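Local coordinates for oligopeptide ABC transporter, periplasmic oligopeptide-binding protein, putative (Thermotoga maritima MSB8, PDB 5IPW), which probably binds oligopeptides in the periplasm and delivers them to an ABC transporter for uptake into the cell, at residues P126-A129 with H130-V133; L422-D425 with D426-Y430; S523-I526 with S527-I530. All coordinates share one frame; numbering follows the deposited sequence.

Contact 1: P126-A129 with H130-V133; sequences PYTA and HDIV
Thr128 hands the chain from an extended approach into the helix that contains 130-133, and the segments join at Ala129 and His130. Asp131 N donates to Thr128 O (3.2 Å) and Val133 N to Ala129 O (3.1 Å), the first i to i+4 bond. Thr128 is the N-cap. Its OG1, set between the backbone N and the carbonyl carbon (chi1 68°), accepts from His130 N at 3.2 Å. Asp131 answers with a weak bond from Thr128 N to its OD2 (3.4 Å), completing a capping box. A water bridges the same corner, donating to Asp131 OD2 (2.7 Å) and to Pro126 O, and hydrogen-bonding Thr128 OG1. The Tyr127 ring passes obliquely by the Asp131 carboxylate, planes 15° apart, with Tyr127 CD1 3.4 Å from Asp131 OD2, and its hydroxyl reaches Ile132 CG1 (3.5 Å) before bonding Thr188 O. Asp131 is also gripped by Trp121 NE1 and Ala192 N, and His130 NE2 by Asp164. A short hydroxyl suits the cap and a carboxylate the third residue beyond it: together they occupy N-H groups that lack helical acceptors, and the buried negative charge would probably be eased by the helix's N-terminal dipole.

Contact 2: L422-D425 with D426-Y430; sequences LKWD and DKHEY
The Trp424 indole and the His428 imidazole lie face on face in an offset stack beside a type I beta turn from Asp425 to His428. The imidazole centre and the indole's six-membered ring centre are 3.8 Å apart, with the planes at 10°. Trp424 CD2 sits over the middle of the imidazole, whereas His428 NE2 falls toward the rim of the indole, 3.5 Å from Trp424 CD2. At the indole edge, Glu429 O approaches Trp424 CZ3 (3.3 Å). The His428 ring reaches the indole because its CG stands anti to the backbone N (chi1 -161°), although its CB points away. Trp424 also makes a cation-pi contact with Arg431, and a broad aromatic suits a place where it meets both an imidazole and a guanidinium group. With an alanine in place of Trp424, the imidazole is likely to lose its stacking partner and be set free to turn, and Arg431 its cation-pi mate. His428 N donates to Asp425 O (3.2 Å), closing the turn, and Asp425 N to Tyr430 O (3.0 Å), two residues beyond its end. Lys427 NZ meets Glu429 OE1 (2.7 Å) in a salt bridge, from above the carboxylate plane. An aspartate suits the first turn position because its short carboxylate brings OD1 back to the loop's N-H groups: Glu429 N donates to Asp425 OD1 (3.2 Å), N-H...O 163°, from above the carboxylate plane.

Contact 3: S523-I526 with S527-I530; sequences SGWI and SYYI
Trp525 lays the CE3-CZ3 side of its indole along the edge of the Tyr528 ring, one helical turn further on. Trp525 CE3 lies near the tyrosine plane and 3.7 Å from Tyr528 CD2, and the two rings, centroids 5.7 Å apart, meet obliquely with planes at 66°. Different first torsions make this possible: Trp525 CG lies beside its own N (chi1 -74°), Tyr528 CG anti to its N (chi1 174°), and the two side chains run alongside each other. The indole is held at its far corner by NE1 bonding Gly545 O, so a tryptophan serves here as apolar slab and donor. Round the helix, Ile526 CG2 touches Ile530 CD1 (3.9 Å), the branched chains lying side by side on the buried flank. Ile530 goes on to meet Val556 and Tyr560 of helix 550-564. Tyr529 stacks on Tyr553 of that helix and sends its hydroxyl to Asp557. The backbone keeps regular i to i+4 bonds, such as Ile530 N to Ile526 O (3.1 Å). The i to i+3 and i to i+4 spacing is typical of an alpha-helix, and buried isoleucines against small, exposed Ser527 give this one an amphipathic character where it packs on helix 550-564.

The three contacts are local, each within one continuous run of chain, and they touch nowhere. Contacts 1 and 2 lie on opposite sides of the chain's centre, their own centres about 73 Å apart; contact 3 is about 43 Å from contact 1 and about 39 Å from contact 2, between centres. Contacts 1 and 3 are partly buried: contact 1 joins a loop to the start of helix 129-140 with a polar, water-bridged cap, while contact 3 lies wholly on helix 523-534, along its first turns, with aromatic and aliphatic neighbours. Contact 2 is a surface loop between helix 410-420 and strand 440-445, where ring stacking, a turn and an ion pair replace helical bonding.

Contact 1: P126-A129 with H130-V133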
ATOM      1  N   PRO A 126      -6.293   0.323  31.437  1.00 42.43           N
ATOM      2  CA  PRO A 126      -4.936  -0.019  31.011  1.00 41.85           C
ATOM      3  C   PRO A 126      -4.861  -0.879  29.754  1.00 41.11           C
ATOM      4  O   PRO A 126      -5.651  -1.798  29.559  1.00 39.22           O
ATOM      5  CB  PRO A 126      -4.354  -0.773  32.213  1.00 42.12           C
ATOM      6  CG  PRO A 126      -5.527  -1.185  33.028  1.00 43.58           C
ATOM      7  CD  PRO A 126      -6.593  -0.169  32.793  1.00 42.87           C
ATOM      8  N   TYR A 127      -3.892  -0.555  28.910  1.00 40.86           N
ATOM      9  CA  TYR A 127      -3.615  -1.321  27.717  1.00 39.63           C
ATOM     10  C   TYR A 127      -2.432  -2.220  28.010  1.00 42.21           C
ATOM     11  O   TYR A 127      -1.390  -1.746  28.475  1.00 41.87           O
ATOM     12  CB  TYR A 127      -3.281  -0.396  26.554  1.00 37.47           C
ATOM     13  CG  TYR A 127      -2.826  -1.121  25.323  1.00 35.47           C
ATOM     14  CD1 TYR A 127      -3.667  -1.991  24.661  1.00 34.64           C
ATOM     15  CD2 TYR A 127      -1.541  -0.948  24.828  1.00 37.09           C
ATOM     16  CE1 TYR A 127      -3.253  -2.667  23.526  1.00 34.52           C
ATOM     17  CE2 TYR A 127      -1.113  -1.624  23.696  1.00 36.55           C
ATOM     18  CZ  TYR A 127      -1.978  -2.476  23.048  1.00 34.99           C
ATOM     19  OH  TYR A 127      -1.561  -3.128  21.915  1.00 36.74           O
ATOM     20  N   THR A 128      -2.603  -3.511  27.724  1.00 42.73           N
ATOM     21  CA  THR A 128      -1.606  -4.524  28.028  1.00 44.56           C
ATOM     22  C   THR A 128      -1.519  -5.484  26.866  1.00 45.25           C
ATOM     23  O   THR A 128      -2.299  -5.393  25.920  1.00 46.30           O
ATOM     24  CB  THR A 128      -1.979  -5.317  29.294  1.00 45.59           C
ATOM     25  OG1 THR A 128      -3.142  -6.112  29.040  1.00 47.31           O
ATOM     26  CG2 THR A 128      -2.260  -4.371  30.454  1.00 45.32           C
ATOM     27  N   ALA A 129      -0.577  -6.417  26.950  1.00 44.82           N
ATOM     28  CA  ALA A 129      -0.408  -7.431  25.919  1.00 43.65           C
ATOM     29  C   ALA A 129      -1.571  -8.411  25.888  1.00 42.83           C
ATOM     30  O   ALA A 129      -1.761  -9.113  24.899  1.00 43.57           O
ATOM     31  CB  ALA A 129       0.897  -8.178  26.124  1.00 44.71           C
ATOM     32  N   HIS A 130      -2.353  -8.458  26.961  1.00 42.57           N
ATOM     33  CA  HIS A 130      -3.531  -9.317  26.981  1.00 44.24           C
ATOM     34  C   HIS A 130      -4.582  -8.843  25.979  1.00 44.46           C
ATOM     35  O   HIS A 130      -5.321  -9.660  25.431  1.00 47.90           O
ATOM     36  CB  HIS A 130      -4.106  -9.415  28.392  1.00 45.84           C
ATOM     37  CG  HIS A 130      -3.094  -9.839  29.408  1.00 48.36           C
ATOM     38  ND1 HIS A 130      -2.490 -11.077  29.382  1.00 48.23           N
ATOM     39  CD2 HIS A 130      -2.542  -9.172  30.450  1.00 50.27           C
ATOM     40  CE1 HIS A 130      -1.619 -11.160  30.371  1.00 50.87           C
ATOM     41  NE2 HIS A 130      -1.631 -10.018  31.034  1.00 51.46           N
ATOM     42  N   ASP A 131      -4.632  -7.539  25.715  1.00 41.29           N
ATOM     43  CA  ASP A 131      -5.522  -7.008  24.677  1.00 39.40           C
ATOM     44  C   ASP A 131      -5.147  -7.488  23.272  1.00 40.97           C
ATOM     45  O   ASP A 131      -6.015  -7.630  22.407  1.00 41.10           O
ATOM     46  CB  ASP A 131      -5.535  -5.485  24.719  1.00 37.20           C
ATOM     47  CG  ASP A 131      -6.232  -4.953  25.942  1.00 37.48           C
ATOM     48  OD1 ASP A 131      -7.276  -5.528  26.321  1.00 38.07           O
ATOM     49  OD2 ASP A 131      -5.746  -3.959  26.521  1.00 36.65           O
ATOM     50  N   ILE A 132      -3.859  -7.715  23.041  1.00 41.64           N
ATOM     51  CA  ILE A 132      -3.404  -8.258  21.773  1.00 41.69           C
ATOM     52  C   ILE A 132      -3.784  -9.728  21.696  1.00 43.09           C
ATOM     53  O   ILE A 132      -4.316 -10.177  20.684  1.00 43.83           O
ATOM     54  CB  ILE A 132      -1.888  -8.097  21.588  1.00 42.21           C
ATOM     55  CG1 ILE A 132      -1.536  -6.603  21.581  1.00 42.52           C
ATOM     56  CG2 ILE A 132      -1.436  -8.767  20.291  1.00 42.27           C
ATOM     57  CD1 ILE A 132      -0.053  -6.296  21.568  1.00 42.11           C
ATOM     58  N   VAL A 133      -3.531 -10.466  22.773  1.00 44.14           N
ATOM     59  CA  VAL A 133      -3.855 -11.896  22.815  1.00 44.34           C
ATOM     60  C   VAL A 133      -5.357 -12.081  22.624  1.00 43.01           C
ATOM     61  O   VAL A 133      -5.809 -12.899  21.826  1.00 43.70           O
ATOM     62  CB  VAL A 133      -3.420 -12.545  24.145  1.00 44.59           C
ATOM     63  CG1 VAL A 133      -3.922 -13.978  24.231  1.00 44.88           C
ATOM     64  CG2 VAL A 133      -1.903 -12.514  24.290  1.00 44.54           C
TER
HETATM   65  O   HOH W   1      -5.601  -4.908  29.077  1.00 43.42           O

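Contact 2: L422-D425 with D426-Y430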
ATOM      1  N   LEU A 422      15.699 -10.322 -38.746  1.00 81.16           N
ATOM      2  CA  LEU A 422      14.363  -9.979 -39.204  1.00 81.40           C
ATOM      3  C   LEU A 422      14.487  -9.019 -40.377  1.00 79.71           C
ATOM      4  O   LEU A 422      14.584  -7.808 -40.203  1.00 82.77           O
ATOM      5  CB  LEU A 422      13.536  -9.375 -38.064  1.00 82.27           C
ATOM      6  CG  LEU A 422      13.432 -10.241 -36.797  1.00 82.53           C
ATOM      7  CD1 LEU A 422      12.600  -9.530 -35.743  1.00 82.32           C
ATOM      8  CD2 LEU A 422      12.871 -11.628 -37.087  1.00 80.83           C
ATOM      9  N   LYS A 423      14.491  -9.586 -41.576  1.00 79.99           N
ATOM     10  CA  LYS A 423      14.724  -8.830 -42.801  1.00 81.85           C
ATOM     11  C   LYS A 423      13.494  -8.018 -43.180  1.00 81.13           C
ATOM     12  O   LYS A 423      12.371  -8.498 -43.050  1.00 83.74           O
ATOM     13  CB  LYS A 423      15.066  -9.792 -43.941  1.00 87.54           C
ATOM     14  CG  LYS A 423      16.271 -10.691 -43.673  1.00 92.48           C
ATOM     15  CD  LYS A 423      16.176 -12.024 -44.406  1.00 95.98           C
ATOM     16  CE  LYS A 423      16.374 -11.862 -45.907  1.00 97.65           C
ATOM     17  NZ  LYS A 423      16.320 -13.170 -46.616  1.00 98.42           N
ATOM     18  N   TRP A 424      13.703  -6.793 -43.654  1.00 82.52           N
ATOM     19  CA  TRP A 424      12.603  -5.978 -44.174  1.00 84.28           C
ATOM     20  C   TRP A 424      12.003  -6.661 -45.397  1.00 87.81           C
ATOM     21  O   TRP A 424      12.684  -7.423 -46.090  1.00 85.73           O
ATOM     22  CB  TRP A 424      13.073  -4.569 -44.563  1.00 85.74           C
ATOM     23  CG  TRP A 424      13.252  -3.619 -43.413  1.00 86.99           C
ATOM     24  CD1 TRP A 424      14.396  -3.403 -42.702  1.00 86.04           C
ATOM     25  CD2 TRP A 424      12.259  -2.741 -42.854  1.00 86.99           C
ATOM     26  NE1 TRP A 424      14.179  -2.454 -41.733  1.00 87.37           N
ATOM     27  CE2 TRP A 424      12.876  -2.031 -41.804  1.00 87.16           C
ATOM     28  CE3 TRP A 424      10.909  -2.489 -43.136  1.00 87.43           C
ATOM     29  CZ2 TRP A 424      12.191  -1.085 -41.033  1.00 86.45           C
ATOM     30  CZ3 TRP A 424      10.228  -1.548 -42.368  1.00 85.29           C
ATOM     31  CH2 TRP A 424      10.872  -0.857 -41.331  1.00 86.63           C
ATOM     32  N   ASP A 425      10.730  -6.389 -45.661  1.00 89.90           N
ATOM     33  CA  ASP A 425      10.076  -6.940 -46.839  1.00 91.31           C
ATOM     34  C   ASP A 425      10.512  -6.145 -48.071  1.00 95.28           C
ATOM     35  O   ASP A 425      11.343  -5.240 -47.966  1.00 96.47           O
ATOM     36  CB  ASP A 425       8.546  -6.971 -46.661  1.00 92.10           C
ATOM     37  CG  ASP A 425       7.891  -5.600 -46.783  1.00 91.11           C
ATOM     38  OD1 ASP A 425       8.531  -4.649 -47.273  1.00 93.18           O
ATOM     39  OD2 ASP A 425       6.711  -5.479 -46.391  1.00 89.29           O
ATOM     40  N   ASP A 426       9.954  -6.483 -49.230  1.00 98.86           N
ATOM     41  CA  ASP A 426      10.322  -5.816 -50.479  1.00 99.70           C
ATOM     42  C   ASP A 426       9.890  -4.348 -50.533  1.00 98.23           C
ATOM     43  O   ASP A 426      10.623  -3.512 -51.058  1.00100.97           O
ATOM     44  CB  ASP A 426       9.777  -6.585 -51.689  1.00100.20           C
ATOM     45  CG  ASP A 426      10.671  -7.743 -52.088  1.00100.10           C
ATOM     46  OD1 ASP A 426      11.394  -8.273 -51.217  1.00 98.41           O
ATOM     47  OD2 ASP A 426      10.658  -8.117 -53.277  1.00102.80           O
ATOM     48  N   LYS A 427       8.722  -4.031 -49.978  1.00 93.65           N
ATOM     49  CA  LYS A 427       8.254  -2.643 -49.927  1.00 93.76           C
ATOM     50  C   LYS A 427       8.803  -1.859 -48.720  1.00 94.02           C
ATOM     51  O   LYS A 427       8.356  -0.740 -48.454  1.00 90.57           O
ATOM     52  CB  LYS A 427       6.721  -2.599 -49.943  1.00 93.95           C
ATOM     53  CG  LYS A 427       6.113  -3.245 -51.178  1.00 95.75           C
ATOM     54  CD  LYS A 427       4.711  -2.737 -51.495  1.00 98.47           C
ATOM     55  CE  LYS A 427       3.665  -3.214 -50.498  1.00 99.66           C
ATOM     56  NZ  LYS A 427       3.431  -2.242 -49.393  1.00101.39           N
ATOM     57  N   HIS A 428       9.769  -2.443 -48.004  1.00 93.82           N
ATOM     58  CA  HIS A 428      10.354  -1.850 -46.792  1.00 93.99           C
ATOM     59  C   HIS A 428       9.290  -1.208 -45.882  1.00 95.55           C
ATOM     60  O   HIS A 428       9.485  -0.108 -45.354  1.00 98.29           O
ATOM     61  CB  HIS A 428      11.444  -0.838 -47.170  1.00 92.60           C
ATOM     62  CG  HIS A 428      12.386  -0.511 -46.050  1.00 93.23           C
ATOM     63  ND1 HIS A 428      12.110   0.448 -45.099  1.00 91.53           N
ATOM     64  CD2 HIS A 428      13.605  -1.011 -45.735  1.00 92.48           C
ATOM     65  CE1 HIS A 428      13.115   0.521 -44.244  1.00 91.22           C
ATOM     66  NE2 HIS A 428      14.035  -0.354 -44.608  1.00 90.57           N
ATOM     67  N   GLU A 429       8.172  -1.913 -45.707  1.00 93.42           N
ATOM     68  CA  GLU A 429       7.033  -1.414 -44.932  1.00 92.85           C
ATOM     69  C   GLU A 429       6.992  -2.074 -43.554  1.00 86.08           C
ATOM     70  O   GLU A 429       6.912  -1.393 -42.529  1.00 84.10           O
ATOM     71  CB  GLU A 429       5.723  -1.662 -45.686  1.00 94.42           C
ATOM     72  CG  GLU A 429       4.494  -1.124 -44.966  1.00 97.50           C
ATOM     73  CD  GLU A 429       3.258  -1.092 -45.843  1.00101.77           C
ATOM     74  OE1 GLU A 429       3.149  -1.926 -46.769  1.00104.84           O
ATOM     75  OE2 GLU A 429       2.388  -0.231 -45.597  1.00102.09           O
ATOM     76  N   TYR A 430       7.026  -3.403 -43.549  1.00 77.65           N
ATOM     77  CA  TYR A 430       7.216  -4.182 -42.329  1.00 73.50           C
ATOM     78  C   TYR A 430       8.286  -5.215 -42.611  1.00 68.36           C
ATOM     79  O   TYR A 430       8.620  -5.460 -43.765  1.00 69.37           O
ATOM     80  CB  TYR A 430       5.920  -4.874 -41.910  1.00 72.38           C
ATOM     81  CG  TYR A 430       4.785  -3.925 -41.590  1.00 73.40           C
ATOM     82  CD1 TYR A 430       4.830  -3.105 -40.463  1.00 74.70           C
ATOM     83  CD2 TYR A 430       3.658  -3.852 -42.407  1.00 74.22           C
ATOM     84  CE1 TYR A 430       3.789  -2.236 -40.164  1.00 73.75           C
ATOM     85  CE2 TYR A 430       2.611  -2.988 -42.114  1.00 75.17           C
ATOM     86  CZ  TYR A 430       2.681  -2.182 -40.994  1.00 73.30           C
ATOM     87  OH  TYR A 430       1.642  -1.330 -40.708  1.00 72.79           O
TER

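Contact 3: S523-I526 with S527-I530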
ATOM      1  N   SER A 523       3.277 -20.950 -15.753  1.00 55.96           N
ATOM      2  CA  SER A 523       2.711 -21.359 -14.455  1.00 55.37           C
ATOM      3  C   SER A 523       2.791 -22.857 -14.180  1.00 56.33           C
ATOM      4  O   SER A 523       2.888 -23.271 -13.022  1.00 57.54           O
ATOM      5  CB  SER A 523       1.251 -20.915 -14.348  1.00 54.47           C
ATOM      6  OG  SER A 523       1.141 -19.503 -14.390  1.00 56.98           O
ATOM      7  N   GLY A 524       2.721 -23.668 -15.234  1.00 59.10           N
ATOM      8  CA  GLY A 524       2.858 -25.116 -15.097  1.00 61.34           C
ATOM      9  C   GLY A 524       4.218 -25.475 -14.528  1.00 64.16           C
ATOM     10  O   GLY A 524       4.321 -26.094 -13.465  1.00 62.74           O
ATOM     11  N   TRP A 525       5.258 -25.048 -15.232  1.00 67.37           N
ATOM     12  CA  TRP A 525       6.640 -25.330 -14.848  1.00 72.19           C
ATOM     13  C   TRP A 525       7.053 -24.660 -13.541  1.00 70.43           C
ATOM     14  O   TRP A 525       7.739 -25.273 -12.721  1.00 71.97           O
ATOM     15  CB  TRP A 525       7.590 -24.906 -15.973  1.00 77.58           C
ATOM     16  CG  TRP A 525       7.557 -25.847 -17.131  1.00 84.15           C
ATOM     17  CD1 TRP A 525       6.806 -25.735 -18.266  1.00 87.35           C
ATOM     18  CD2 TRP A 525       8.295 -27.062 -17.256  1.00 87.62           C
ATOM     19  NE1 TRP A 525       7.041 -26.804 -19.096  1.00 88.80           N
ATOM     20  CE2 TRP A 525       7.952 -27.633 -18.499  1.00 89.24           C
ATOM     21  CE3 TRP A 525       9.222 -27.721 -16.440  1.00 89.70           C
ATOM     22  CZ2 TRP A 525       8.503 -28.834 -18.946  1.00 90.92           C
ATOM     23  CZ3 TRP A 525       9.768 -28.914 -16.883  1.00 90.91           C
ATOM     24  CH2 TRP A 525       9.406 -29.459 -18.125  1.00 92.04           C
ATOM     25  N   ILE A 526       6.640 -23.408 -13.353  1.00 67.19           N
ATOM     26  CA  ILE A 526       6.928 -22.666 -12.124  1.00 63.77           C
ATOM     27  C   ILE A 526       6.379 -23.401 -10.902  1.00 64.56           C
ATOM     28  O   ILE A 526       7.021 -23.457  -9.856  1.00 64.08           O
ATOM     29  CB  ILE A 526       6.343 -21.237 -12.181  1.00 62.40           C
ATOM     30  CG1 ILE A 526       7.108 -20.401 -13.208  1.00 60.86           C
ATOM     31  CG2 ILE A 526       6.409 -20.557 -10.815  1.00 61.69           C
ATOM     32  CD1 ILE A 526       6.356 -19.182 -13.683  1.00 61.24           C
ATOM     33  N   SER A 527       5.182 -23.958 -11.041  1.00 66.43           N
ATOM     34  CA  SER A 527       4.556 -24.716  -9.968  1.00 68.61           C
ATOM     35  C   SER A 527       5.270 -26.059  -9.769  1.00 77.67           C
ATOM     36  O   SER A 527       5.449 -26.517  -8.636  1.00 75.67           O
ATOM     37  CB  SER A 527       3.082 -24.925 -10.294  1.00 67.31           C
ATOM     38  OG  SER A 527       2.365 -25.361  -9.164  1.00 67.22           O
ATOM     39  N   TYR A 528       5.677 -26.676 -10.879  1.00 86.75           N
ATOM     40  CA  TYR A 528       6.472 -27.909 -10.856  1.00 92.16           C
ATOM     41  C   TYR A 528       7.830 -27.686 -10.165  1.00 91.53           C
ATOM     42  O   TYR A 528       8.288 -28.533  -9.393  1.00 93.87           O
ATOM     43  CB  TYR A 528       6.641 -28.455 -12.289  1.00 95.63           C
ATOM     44  CG  TYR A 528       7.564 -29.653 -12.430  1.00101.12           C
ATOM     45  CD1 TYR A 528       7.442 -30.761 -11.593  1.00102.72           C
ATOM     46  CD2 TYR A 528       8.546 -29.684 -13.420  1.00106.34           C
ATOM     47  CE1 TYR A 528       8.281 -31.857 -11.721  1.00104.96           C
ATOM     48  CE2 TYR A 528       9.390 -30.778 -13.558  1.00109.95           C
ATOM     49  CZ  TYR A 528       9.253 -31.862 -12.704  1.00109.24           C
ATOM     50  OH  TYR A 528      10.082 -32.954 -12.823  1.00109.58           O
ATOM     51  N   TYR A 529       8.440 -26.529 -10.417  1.00 87.42           N
ATOM     52  CA  TYR A 529       9.747 -26.188  -9.857  1.00 83.68           C
ATOM     53  C   TYR A 529       9.685 -25.990  -8.348  1.00 83.17           C
ATOM     54  O   TYR A 529      10.449 -26.595  -7.600  1.00 84.35           O
ATOM     55  CB  TYR A 529      10.259 -24.915 -10.516  1.00 83.99           C
ATOM     56  CG  TYR A 529      11.610 -24.444 -10.035  1.00 87.83           C
ATOM     57  CD1 TYR A 529      11.733 -23.674  -8.884  1.00 88.46           C
ATOM     58  CD2 TYR A 529      12.764 -24.746 -10.750  1.00 90.35           C
ATOM     59  CE1 TYR A 529      12.970 -23.228  -8.449  1.00 92.03           C
ATOM     60  CE2 TYR A 529      14.005 -24.304 -10.327  1.00 91.09           C
ATOM     61  CZ  TYR A 529      14.106 -23.544  -9.177  1.00 92.82           C
ATOM     62  OH  TYR A 529      15.341 -23.104  -8.754  1.00 90.32           O
ATOM     63  N   ILE A 530       8.780 -25.125  -7.911  1.00 84.35           N
ATOM     64  CA  ILE A 530       8.618 -24.832  -6.490  1.00 84.25           C
ATOM     65  C   ILE A 530       8.340 -26.128  -5.743  1.00 85.91           C
ATOM     66  O   ILE A 530       8.968 -26.408  -4.724  1.00 87.92           O
ATOM     67  CB  ILE A 530       7.473 -23.824  -6.243  1.00 81.66           C
ATOM     68  CG1 ILE A 530       7.846 -22.447  -6.798  1.00 80.79           C
ATOM     69  CG2 ILE A 530       7.166 -23.696  -4.754  1.00 82.10           C
ATOM     70  CD1 ILE A 530       6.663 -21.528  -7.010  1.00 80.99           C
TER